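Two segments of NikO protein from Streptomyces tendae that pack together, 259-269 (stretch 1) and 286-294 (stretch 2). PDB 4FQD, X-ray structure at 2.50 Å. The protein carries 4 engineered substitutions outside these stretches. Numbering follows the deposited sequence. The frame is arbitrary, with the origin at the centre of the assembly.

Stretch 1 259-269: VTLIPDLIEVV
Stretch 2 286-294: TGPGIDRAV

This is a small apolar contact, in which a proline-centred loop and the start of one helix pack against a turn and the start of another, with one water bridging the two backbones. No direct hydrogen bond crosses between the stretches, and 461 Å² is buried in all.

Stretch 1 leaves a strand at Thr260, runs extended through Leu261 to Asp264 (phi -54 to -67°, psi 119 to 144°), and is helical from Leu265. Asp264 caps this helix: its OD1 accepts from Glu267 N at 3.0 Å, with chi1 t. The first helical bond follows, Val268 N to Asp264 O, 3.1 Å.

In stretch 2 a type II turn spans Gly287 to Ile290, with Pro288 at -63/113 and Gly289 at 73/38. The positive phi favours glycine. Its closing bond, Ile290 N to Gly287 O, is weak at 3.1 Å. The chain then turns helical, with Arg292 N to Gly289 O at 3.1 Å and Val294 N to Ile290 O at 2.9 Å.

The register is set by two pairs: Pro263 CA lies 5.7 Å from Ile290 CA, and Leu265 CA lies 5.8 Å from Ala293 CA. Pro263 points toward the turn, its ring C-gamma exo. Pro263 CD lies 3.3 Å from Pro288 O and 3.6 Å from Gly289 O, while Pro263 CG is 3.6 Å from Ile290 CA. Gly287 leaves room for this ring; an ideal CB there would sit a tight 3.2 Å from Pro263 CG.

Ala293 also points toward its partner, and its small methyl allows close approach. Ala293 CB is 3.7 Å from Leu265 CD2, 4.0 Å from Ile262 CG1 and 4.2 Å from Pro263 CB. Leu265 (m, t) and Ile262 (t, t) leave their CA atoms sideways, but their ends come nearer. Ile262 CD1 reaches Ala293 N at 3.6 Å. Farther along the first helix, Val268 (t) points toward stretch 2 and brings CG2 to 4.0 Å from Ile290 CD1; Ile290 is t, t.

At the exposed margin, Arg292 (m, t, p, chi4 -124°) points toward stretch 1. Ile262 CD1 lies over one face of its guanidinium, and Ile262 CB is 3.8 Å from Arg292 NH1. Thr260 (m) makes a looser contact, its CG2 4.5 Å from Pro288 CB.

The water donates to Leu261 O at 2.7 Å and to Pro288 O at 2.4 Å. These carbonyl oxygens, Leu261 O and Pro288 O, are 4.3 Å apart, and the water links them across the contact.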

ATOM      1  N   VAL A 259     -12.593  35.038   4.302  1.00 18.60           N
ATOM      2  CA  VAL A 259     -12.176  33.662   4.544  1.00 21.17           C
ATOM      3  C   VAL A 259     -10.797  33.568   5.199  1.00 20.01           C
ATOM      4  O   VAL A 259      -9.849  34.237   4.789  1.00 22.80           O
ATOM      5  CB  VAL A 259     -12.215  32.823   3.240  1.00 21.13           C
ATOM      6  CG1 VAL A 259     -11.386  33.483   2.148  1.00 15.38           C
ATOM      7  CG2 VAL A 259     -11.749  31.398   3.498  1.00 28.53           C
ATOM      8  N   THR A 260     -10.702  32.742   6.236  1.00 18.40           N
ATOM      9  CA  THR A 260      -9.431  32.477   6.895  1.00 21.59           C
ATOM     10  C   THR A 260      -8.898  31.115   6.463  1.00 18.63           C
ATOM     11  O   THR A 260      -9.504  30.084   6.755  1.00 13.88           O
ATOM     12  CB  THR A 260      -9.577  32.501   8.425  1.00 18.36           C
ATOM     13  OG1 THR A 260     -10.129  33.759   8.832  1.00 27.50           O
ATOM     14  CG2 THR A 260      -8.226  32.303   9.092  1.00 17.75           C
ATOM     15  N   LEU A 261      -7.766  31.118   5.766  1.00 14.23           N
ATOM     16  CA  LEU A 261      -7.197  29.889   5.220  1.00 17.36           C
ATOM     17  C   LEU A 261      -6.860  28.855   6.285  1.00 16.24           C
ATOM     18  O   LEU A 261      -6.424  29.193   7.386  1.00 17.36           O
ATOM     19  CB  LEU A 261      -5.942  30.189   4.397  1.00 14.83           C
ATOM     20  CG  LEU A 261      -6.136  30.893   3.056  1.00 18.81           C
ATOM     21  CD1 LEU A 261      -4.806  31.027   2.328  1.00 13.73           C
ATOM     22  CD2 LEU A 261      -7.150  30.156   2.198  1.00  9.51           C
ATOM     23  N   ILE A 262      -7.074  27.591   5.942  1.00 14.92           N
ATOM     24  CA  ILE A 262      -6.645  26.481   6.777  1.00 15.62           C
ATOM     25  C   ILE A 262      -5.116  26.468   6.795  1.00 11.81           C
ATOM     26  O   ILE A 262      -4.483  26.743   5.774  1.00 10.90           O
ATOM     27  CB  ILE A 262      -7.215  25.141   6.240  1.00 11.78           C
ATOM     28  CG1 ILE A 262      -6.871  23.973   7.165  1.00 14.97           C
ATOM     29  CG2 ILE A 262      -6.733  24.867   4.822  1.00 10.12           C
ATOM     30  CD1 ILE A 262      -7.541  22.676   6.766  1.00 11.33           C
ATOM     31  N   PRO A 263      -4.515  26.203   7.968  1.00 15.58           N
ATOM     32  CA  PRO A 263      -3.054  26.115   8.065  1.00 14.14           C
ATOM     33  C   PRO A 263      -2.479  25.126   7.056  1.00 13.70           C
ATOM     34  O   PRO A 263      -3.107  24.102   6.779  1.00 14.48           O
ATOM     35  CB  PRO A 263      -2.837  25.609   9.489  1.00 11.31           C
ATOM     36  CG  PRO A 263      -3.993  26.161  10.245  1.00 12.79           C
ATOM     37  CD  PRO A 263      -5.158  26.125   9.292  1.00 11.50           C
ATOM     38  N   ASP A 264      -1.308  25.443   6.509  1.00 11.06           N
ATOM     39  CA  ASP A 264      -0.686  24.621   5.476  1.00 13.82           C
ATOM     40  C   ASP A 264      -0.482  23.190   5.961  1.00 12.96           C
ATOM     41  O   ASP A 264       0.224  22.951   6.940  1.00 13.81           O
ATOM     42  CB  ASP A 264       0.644  25.230   5.030  1.00 12.42           C
ATOM     43  CG  ASP A 264       1.155  24.632   3.733  1.00 16.57           C
ATOM     44  OD1 ASP A 264       1.735  23.526   3.771  1.00 18.99           O
ATOM     45  OD2 ASP A 264       0.979  25.271   2.674  1.00 14.84           O
ATOM     46  N   LEU A 265      -1.114  22.249   5.267  1.00 12.41           N
ATOM     47  CA  LEU A 265      -1.129  20.851   5.678  1.00 11.75           C
ATOM     48  C   LEU A 265       0.266  20.235   5.712  1.00 12.61           C
ATOM     49  O   LEU A 265       0.629  19.554   6.669  1.00 13.21           O
ATOM     50  CB  LEU A 265      -2.036  20.036   4.750  1.00 12.71           C
ATOM     51  CG  LEU A 265      -3.465  20.551   4.575  1.00 16.47           C
ATOM     52  CD1 LEU A 265      -4.283  19.602   3.716  1.00 12.67           C
ATOM     53  CD2 LEU A 265      -4.127  20.755   5.923  1.00 10.88           C
ATOM     54  N   ILE A 266       1.046  20.480   4.666  1.00 10.90           N
ATOM     55  CA  ILE A 266       2.377  19.894   4.564  1.00 12.45           C
ATOM     56  C   ILE A 266       3.366  20.589   5.497  1.00 10.90           C
ATOM     57  O   ILE A 266       4.328  19.978   5.961  1.00 15.39           O
ATOM     58  CB  ILE A 266       2.899  19.915   3.114  1.00 10.95           C
ATOM     59  CG1 ILE A 266       1.823  19.393   2.160  1.00 16.12           C
ATOM     60  CG2 ILE A 266       4.163  19.079   2.985  1.00 12.46           C
ATOM     61  CD1 ILE A 266       1.339  17.994   2.492  1.00 12.53           C
ATOM     62  N   GLU A 267       3.124  21.866   5.783  1.00 12.15           N
ATOM     63  CA  GLU A 267       3.964  22.587   6.731  1.00 11.02           C
ATOM     64  C   GLU A 267       3.800  21.994   8.125  1.00 12.87           C
ATOM     65  O   GLU A 267       4.769  21.878   8.876  1.00 14.14           O
ATOM     66  CB  GLU A 267       3.632  24.080   6.751  1.00 11.81           C
ATOM     67  CG  GLU A 267       4.549  24.886   7.660  1.00 15.68           C
ATOM     68  CD  GLU A 267       4.133  26.337   7.796  1.00 23.54           C
ATOM     69  OE1 GLU A 267       3.138  26.737   7.155  1.00 23.82           O
ATOM     70  OE2 GLU A 267       4.803  27.078   8.548  1.00 18.44           O
ATOM     71  N   VAL A 268       2.569  21.618   8.463  1.00 10.36           N
ATOM     72  CA  VAL A 268       2.290  20.970   9.739  1.00 11.45           C
ATOM     73  C   VAL A 268       3.050  19.653   9.834  1.00 12.70           C
ATOM     74  O   VAL A 268       3.700  19.373  10.841  1.00 10.56           O
ATOM     75  CB  VAL A 268       0.782  20.708   9.930  1.00 12.15           C
ATOM     76  CG1 VAL A 268       0.538  19.873  11.179  1.00  5.30           C
ATOM     77  CG2 VAL A 268       0.020  22.021  10.005  1.00  9.52           C
ATOM     78  N   VAL A 269       2.969  18.854   8.773  1.00 10.51           N
ATOM     79  CA  VAL A 269       3.704  17.598   8.688  1.00 12.60           C
ATOM     80  C   VAL A 269       5.200  17.842   8.853  1.00 12.60           C
ATOM     81  O   VAL A 269       5.881  17.121   9.585  1.00  7.61           O
ATOM     82  CB  VAL A 269       3.456  16.895   7.336  1.00 10.04           C
ATOM     83  CG1 VAL A 269       4.340  15.661   7.200  1.00  7.00           C
ATOM     84  CG2 VAL A 269       1.990  16.526   7.188  1.00  6.69           C
ATOM     85  N   THR A 286       1.666  26.336  16.108  1.00 12.75           N
ATOM     86  CA  THR A 286       0.406  27.073  16.139  1.00 17.60           C
ATOM     87  C   THR A 286      -0.139  27.399  14.751  1.00 16.39           C
ATOM     88  O   THR A 286       0.585  27.367  13.756  1.00 14.79           O
ATOM     89  CB  THR A 286       0.537  28.384  16.938  1.00 17.58           C
ATOM     90  OG1 THR A 286       1.438  29.271  16.264  1.00 18.26           O
ATOM     91  CG2 THR A 286       1.056  28.104  18.343  1.00 20.07           C
ATOM     92  N   GLY A 287      -1.428  27.721  14.703  1.00 14.29           N
ATOM     93  CA  GLY A 287      -2.097  28.077  13.466  1.00 14.66           C
ATOM     94  C   GLY A 287      -3.593  28.158  13.692  1.00 16.14           C
ATOM     95  O   GLY A 287      -4.167  27.284  14.338  1.00 15.09           O
ATOM     96  N   PRO A 288      -4.233  29.214  13.167  1.00 18.70           N
ATOM     97  CA  PRO A 288      -5.675  29.410  13.355  1.00 13.45           C
ATOM     98  C   PRO A 288      -6.491  28.283  12.729  1.00 13.71           C
ATOM     99  O   PRO A 288      -6.512  28.136  11.508  1.00 15.74           O
ATOM    100  CB  PRO A 288      -5.950  30.736  12.634  1.00  7.24           C
ATOM    101  CG  PRO A 288      -4.825  30.887  11.665  1.00 15.29           C
ATOM    102  CD  PRO A 288      -3.635  30.269  12.331  1.00 15.44           C
ATOM    103  N   GLY A 289      -7.152  27.493  13.567  1.00 16.28           N
ATOM    104  CA  GLY A 289      -7.949  26.379  13.092  1.00 16.27           C
ATOM    105  C   GLY A 289      -7.087  25.234  12.601  1.00 17.73           C
ATOM    106  O   GLY A 289      -7.415  24.578  11.613  1.00 15.56           O
ATOM    107  N   ILE A 290      -5.981  24.990  13.298  1.00 16.72           N
ATOM    108  CA  ILE A 290      -5.056  23.930  12.920  1.00 16.20           C
ATOM    109  C   ILE A 290      -5.670  22.552  13.156  1.00 17.42           C
ATOM    110  O   ILE A 290      -5.202  21.553  12.608  1.00 14.23           O
ATOM    111  CB  ILE A 290      -3.716  24.044  13.682  1.00 17.52           C
ATOM    112  CG1 ILE A 290      -2.595  23.338  12.914  1.00 17.79           C
ATOM    113  CG2 ILE A 290      -3.847  23.490  15.091  1.00 12.37           C
ATOM    114  CD1 ILE A 290      -1.232  23.476  13.556  1.00 16.56           C
ATOM    115  N   ASP A 291      -6.722  22.504  13.969  1.00 17.18           N
ATOM    116  CA  ASP A 291      -7.443  21.262  14.214  1.00 16.05           C
ATOM    117  C   ASP A 291      -8.092  20.754  12.930  1.00 15.59           C
ATOM    118  O   ASP A 291      -8.188  19.549  12.707  1.00 15.82           O
ATOM    119  CB  ASP A 291      -8.492  21.445  15.314  1.00 17.65           C
ATOM    120  CG  ASP A 291      -9.340  22.690  15.115  1.00 26.65           C
ATOM    121  OD1 ASP A 291      -9.263  23.306  14.031  1.00 26.74           O
ATOM    122  OD2 ASP A 291     -10.091  23.050  16.047  1.00 25.63           O
ATOM    123  N   ARG A 292      -8.533  21.686  12.089  1.00 14.08           N
ATOM    124  CA  ARG A 292      -9.077  21.341  10.781  1.00 16.21           C
ATOM    125  C   ARG A 292      -7.989  20.752   9.895  1.00 16.37           C
ATOM    126  O   ARG A 292      -8.234  19.815   9.133  1.00 12.26           O
ATOM    127  CB  ARG A 292      -9.690  22.570  10.106  1.00 13.50           C
ATOM    128  CG  ARG A 292     -11.051  22.961  10.647  1.00 22.60           C
ATOM    129  CD  ARG A 292     -11.567  24.233   9.992  1.00 22.19           C
ATOM    130  NE  ARG A 292     -11.585  24.138   8.536  1.00 37.61           N
ATOM    131  CZ  ARG A 292     -10.969  24.992   7.726  1.00 33.58           C
ATOM    132  NH1 ARG A 292     -10.289  26.014   8.231  1.00 24.58           N
ATOM    133  NH2 ARG A 292     -11.036  24.828   6.411  1.00 26.03           N
ATOM    134  N   ALA A 293      -6.787  21.314   9.997  1.00 14.82           N
ATOM    135  CA  ALA A 293      -5.640  20.815   9.249  1.00 11.90           C
ATOM    136  C   ALA A 293      -5.295  19.400   9.693  1.00 11.88           C
ATOM    137  O   ALA A 293      -5.007  18.536   8.867  1.00 12.07           O
ATOM    138  CB  ALA A 293      -4.445  21.737   9.429  1.00 10.69           C
ATOM    139  N   VAL A 294      -5.336  19.174  11.003  1.00 12.35           N
ATOM    140  CA  VAL A 294      -5.056  17.861  11.572  1.00 17.52           C
ATOM    141  C   VAL A 294      -6.061  16.819  11.092  1.00 13.90           C
ATOM    142  O   VAL A 294      -5.680  15.725  10.674  1.00 12.70           O
ATOM    143  CB  VAL A 294      -5.059  17.903  13.114  1.00 14.91           C
ATOM    144  CG1 VAL A 294      -5.139  16.497  13.695  1.00 17.62           C
ATOM    145  CG2 VAL A 294      -3.826  18.623  13.619  1.00 12.98           C
TER
HETATM  146  O   HOH W   1      -7.833  28.964   9.654  1.00 25.86           O